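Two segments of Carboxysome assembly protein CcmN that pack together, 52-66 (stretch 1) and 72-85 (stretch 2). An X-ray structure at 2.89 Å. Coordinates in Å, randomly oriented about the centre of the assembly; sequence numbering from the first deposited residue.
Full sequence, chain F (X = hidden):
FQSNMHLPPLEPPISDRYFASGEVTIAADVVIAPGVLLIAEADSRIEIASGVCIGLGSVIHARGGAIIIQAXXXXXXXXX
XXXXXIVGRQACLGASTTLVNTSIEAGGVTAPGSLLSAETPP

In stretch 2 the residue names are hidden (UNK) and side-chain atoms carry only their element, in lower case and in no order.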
# COMPACT_ATOMS: atom_id res chain seq x y z
N VAL F 52 10.26 9.11 14.41
CA VAL F 52 9.74 8.32 13.30
C VAL F 52 8.77 9.10 12.43
O VAL F 52 7.99 9.94 12.91
CB VAL F 52 9.09 7.05 13.88
CG1 VAL F 52 8.20 6.37 12.83
CG2 VAL F 52 10.18 6.10 14.31
N CYS F 53 8.81 8.80 11.13
CA CYS F 53 7.85 9.27 10.14
C CYS F 53 7.26 8.07 9.43
O CYS F 53 7.99 7.17 9.02
CB CYS F 53 8.52 10.17 9.13
SG CYS F 53 9.51 11.37 9.95
N ILE F 54 5.94 8.07 9.27
CA ILE F 54 5.24 7.02 8.54
C ILE F 54 4.49 7.65 7.40
O ILE F 54 3.59 8.49 7.61
CB ILE F 54 4.29 6.24 9.44
CG1 ILE F 54 5.05 5.76 10.71
CG2 ILE F 54 3.59 5.13 8.61
CD1 ILE F 54 4.17 5.20 11.77
N GLY F 55 4.80 7.21 6.18
CA GLY F 55 4.25 7.82 4.99
C GLY F 55 2.83 7.37 4.66
O GLY F 55 2.33 6.34 5.10
N LEU F 56 2.21 8.22 3.84
CA LEU F 56 0.88 7.99 3.28
C LEU F 56 0.60 6.53 2.97
O LEU F 56 1.45 5.81 2.43
CB LEU F 56 0.77 8.82 1.99
CG LEU F 56 -0.62 8.84 1.41
CD1 LEU F 56 -1.58 9.24 2.53
CD2 LEU F 56 -0.67 9.81 0.24
N GLY F 57 -0.61 6.08 3.30
CA GLY F 57 -1.04 4.76 2.89
C GLY F 57 -0.32 3.59 3.54
O GLY F 57 -0.44 2.46 3.05
N SER F 58 0.43 3.81 4.62
CA SER F 58 1.10 2.68 5.25
C SER F 58 0.12 1.94 6.14
O SER F 58 -0.93 2.46 6.51
CB SER F 58 2.32 3.15 6.05
OG SER F 58 3.36 3.61 5.20
N VAL F 59 0.44 0.69 6.43
CA VAL F 59 -0.44 -0.13 7.26
C VAL F 59 0.44 -0.96 8.17
O VAL F 59 1.25 -1.76 7.70
CB VAL F 59 -1.37 -1.04 6.44
CG1 VAL F 59 -2.09 -2.05 7.37
CG2 VAL F 59 -2.37 -0.20 5.64
N ILE F 60 0.29 -0.77 9.48
CA ILE F 60 1.02 -1.53 10.47
C ILE F 60 0.01 -2.42 11.18
O ILE F 60 -0.92 -1.92 11.82
CB ILE F 60 1.75 -0.62 11.47
CG1 ILE F 60 2.46 0.52 10.73
CG2 ILE F 60 2.74 -1.42 12.27
CD1 ILE F 60 3.68 0.09 9.94
N HIS F 61 0.18 -3.74 11.05
CA HIS F 61 -0.76 -4.68 11.66
C HIS F 61 0.01 -5.69 12.50
O HIS F 61 0.66 -6.59 11.96
CB HIS F 61 -1.60 -5.37 10.60
CG HIS F 61 -2.69 -6.21 11.18
ND1 HIS F 61 -3.38 -7.15 10.45
CD2 HIS F 61 -3.21 -6.26 12.43
CE1 HIS F 61 -4.28 -7.74 11.22
NE2 HIS F 61 -4.19 -7.21 12.43
N ALA F 62 -0.07 -5.55 13.83
CA ALA F 62 0.69 -6.40 14.74
C ALA F 62 -0.11 -7.65 15.05
O ALA F 62 -1.31 -7.57 15.35
CB ALA F 62 1.03 -5.65 16.03
N ARG F 63 0.54 -8.81 14.93
CA ARG F 63 -0.16 -10.07 15.15
C ARG F 63 0.77 -11.07 15.82
O ARG F 63 1.87 -11.33 15.33
CB ARG F 63 -0.71 -10.66 13.84
CG ARG F 63 -1.97 -11.46 14.06
CD ARG F 63 -2.44 -12.19 12.82
NE ARG F 63 -2.46 -11.37 11.62
CZ ARG F 63 -3.34 -11.58 10.64
NH1 ARG F 63 -3.35 -10.82 9.54
NH2 ARG F 63 -4.23 -12.55 10.80
N GLY F 64 0.30 -11.61 16.95
CA GLY F 64 1.09 -12.52 17.76
C GLY F 64 2.24 -11.88 18.49
O GLY F 64 3.23 -12.57 18.80
N GLY F 65 2.17 -10.60 18.77
CA GLY F 65 3.29 -9.98 19.42
C GLY F 65 3.28 -8.48 19.15
O GLY F 65 2.22 -7.86 19.10
N ALA F 66 4.48 -7.93 19.00
CA ALA F 66 4.63 -6.49 18.88
C ALA F 66 5.29 -6.12 17.56
O ALA F 66 6.09 -6.88 17.01
CB ALA F 66 5.46 -5.92 20.03
N UNK F 72 13.92 7.29 14.75
CA UNK F 72 14.47 7.81 13.52
C UNK F 72 14.26 6.92 12.33
O UNK F 72 14.68 7.29 11.22
N UNK F 73 13.65 5.75 12.51
CA UNK F 73 13.25 4.94 11.37
C UNK F 73 12.20 5.69 10.59
O UNK F 73 11.43 6.47 11.14
c UNK F 73 12.71 3.58 11.80
N UNK F 74 12.20 5.46 9.27
CA UNK F 74 11.35 6.18 8.34
C UNK F 74 10.68 5.19 7.40
O UNK F 74 11.33 4.26 6.90
c UNK F 74 12.16 7.17 7.52
c UNK F 74 12.02 9.25 8.83
c UNK F 74 12.95 8.16 8.35
c UNK F 74 14.06 8.71 7.50
N UNK F 75 9.40 5.40 7.13
CA UNK F 75 8.64 4.53 6.24
C UNK F 75 8.08 5.38 5.12
O UNK F 75 7.32 6.32 5.38
c UNK F 75 8.81 2.68 8.81
c UNK F 75 6.42 2.21 8.47
c UNK F 75 7.72 2.54 7.78
c UNK F 75 7.50 3.85 7.01
N UNK F 76 8.46 5.07 3.88
CA UNK F 76 7.86 5.74 2.74
C UNK F 76 6.40 5.33 2.63
O UNK F 76 5.90 4.50 3.39
c UNK F 76 8.60 5.41 1.45
N UNK F 77 5.70 5.92 1.67
CA UNK F 77 4.28 5.65 1.51
C UNK F 77 4.01 4.16 1.28
O UNK F 77 4.83 3.44 0.69
c UNK F 77 3.72 6.46 0.33
N UNK F 78 2.86 3.70 1.77
CA UNK F 78 2.40 2.34 1.50
C UNK F 78 3.26 1.20 2.01
O UNK F 78 3.16 0.08 1.51
N UNK F 79 4.12 1.44 2.99
CA UNK F 79 4.82 0.34 3.65
C UNK F 79 3.81 -0.50 4.43
O UNK F 79 2.86 0.03 5.04
c UNK F 79 6.62 -0.22 5.35
c UNK F 79 6.91 1.64 3.69
c UNK F 79 5.93 0.90 4.55
N UNK F 80 4.00 -1.82 4.40
CA UNK F 80 3.08 -2.76 5.03
C UNK F 80 3.84 -3.68 5.98
O UNK F 80 4.73 -4.42 5.55
c UNK F 80 2.34 -3.57 3.98
c UNK F 80 1.59 -4.72 4.61
c UNK F 80 1.24 -5.73 3.55
c UNK F 80 0.36 -4.15 5.25
N UNK F 81 3.48 -3.66 7.26
CA UNK F 81 4.16 -4.48 8.26
C UNK F 81 3.11 -5.32 8.99
O UNK F 81 2.30 -4.79 9.76
c UNK F 81 5.63 -4.52 10.22
c UNK F 81 6.08 -2.87 8.51
c UNK F 81 4.97 -3.63 9.25
c UNK F 81 6.85 -1.88 9.37
N UNK F 82 3.13 -6.63 8.74
CA UNK F 82 2.21 -7.59 9.33
C UNK F 82 3.01 -8.58 10.15
O UNK F 82 4.06 -9.04 9.68
c UNK F 82 0.54 -7.39 7.48
c UNK F 82 0.55 -9.42 8.94
c UNK F 82 1.39 -8.34 8.27
N UNK F 83 2.51 -8.93 11.34
CA UNK F 83 3.13 -9.99 12.13
C UNK F 83 3.82 -9.44 13.35
O UNK F 83 3.18 -8.68 14.07
N UNK F 84 5.10 -9.78 13.61
CA UNK F 84 5.85 -9.04 14.62
C UNK F 84 7.17 -8.63 14.00
O UNK F 84 7.85 -9.45 13.38
c UNK F 84 6.16 -9.80 15.94
c UNK F 84 5.23 -12.04 16.45
o UNK F 84 6.35 -12.48 16.74
c UNK F 84 5.00 -10.54 16.55
n UNK F 84 4.32 -12.75 15.76
N UNK F 85 7.55 -7.37 14.21
CA UNK F 85 8.68 -6.79 13.51
C UNK F 85 9.33 -5.74 14.40
O UNK F 85 8.64 -5.05 15.17
o UNK F 85 9.23 -5.44 11.51
c UNK F 85 8.21 -6.16 12.18

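Position 72 has no side-chain atoms, and its phi of 71° by itself favours what that absence implies: Gly72, whose N lies 3.9 Å from Val52 CG2. Position 73 carries one carbon, 4.4 Å from Val52 CG2, and is Ala73.

Position 74 has four carbons forked at the second, one of them 3.5 Å from the SG of Cys53; this is Leu74, sharing a sheet face with its bridge partner. Position 75 has the same fork on the face of Ile54 and Ile60, reaching within 4.1 Å of Ile54 CG2 and 3.8 Å of Ile60 CD1. It is Leu75, and its CD2 makes both approaches, so one side chain touches residues from both strands of stretch 1, before and after its turn.

Position 76 bears one carbon directed away from stretch 1: Ala76. Position 77 also bears one, 4.1 Å from Leu56 CB, and is Ala77. Position 78 has none, and phi is 62°, so Gly78 takes the turn; its N donates to Leu56 O at 2.6 Å.

At position 79 one carbon carries two more, the compact fork of Val79. Its N gives a weak hydrogen bond to Ser58 OG (3.2 Å), while its O receives Val59 N at 2.9 Å.

Position 80 shows four carbons forked at the second: Leu80, with CD1 3.8 Å from Val59 CB. Position 81 also has four, but the fork is at the first and one arm is two carbons long. That is Ile81, whose CD1 meets Ile60 CD1 at 3.8 Å. Position 82 has three carbons forked at the first, on the His61 face: Val82, whose CG1 lies 4.2 Å from Arg63 NH1.

Position 83 is bare, and at phi 109° and psi -129° a CB would jam against the preceding carbonyl: Gly83. Position 84 has three carbons, the third carrying one oxygen and one nitrogen, an amide. Gln84 points toward stretch 1 and its NE2 donates to Arg63 O at 2.9 Å. Position 85, one carbon then one oxygen, is Ser85; its N donates to Ala66 O at 3.2 Å.

The rule is repetition in register. Strands 59-63 and 80-82 run parallel, 7° apart, and set aliphatic residues side by side at two of their bridges, Ile60 beside Ile81 and Val59 beside Leu80, while backbone bonds alternate between them, as in Ile81 N to Val59 O (3.0 Å) and His61 N to Ile81 O (2.7 Å). The type II turns Gly55 to Ser58 and Ala76 to Val79 lie next to each other, joined by Gly78 N to Leu56 O, and glycine serves the tight places: a CB on Gly55 would fall 2.7 Å from Ala77 N. At the corner, Gln84 adds a side-chain bond to the backbone ladder.

Stretch 2, residues 72-85: GALLAAGVLIVGQS
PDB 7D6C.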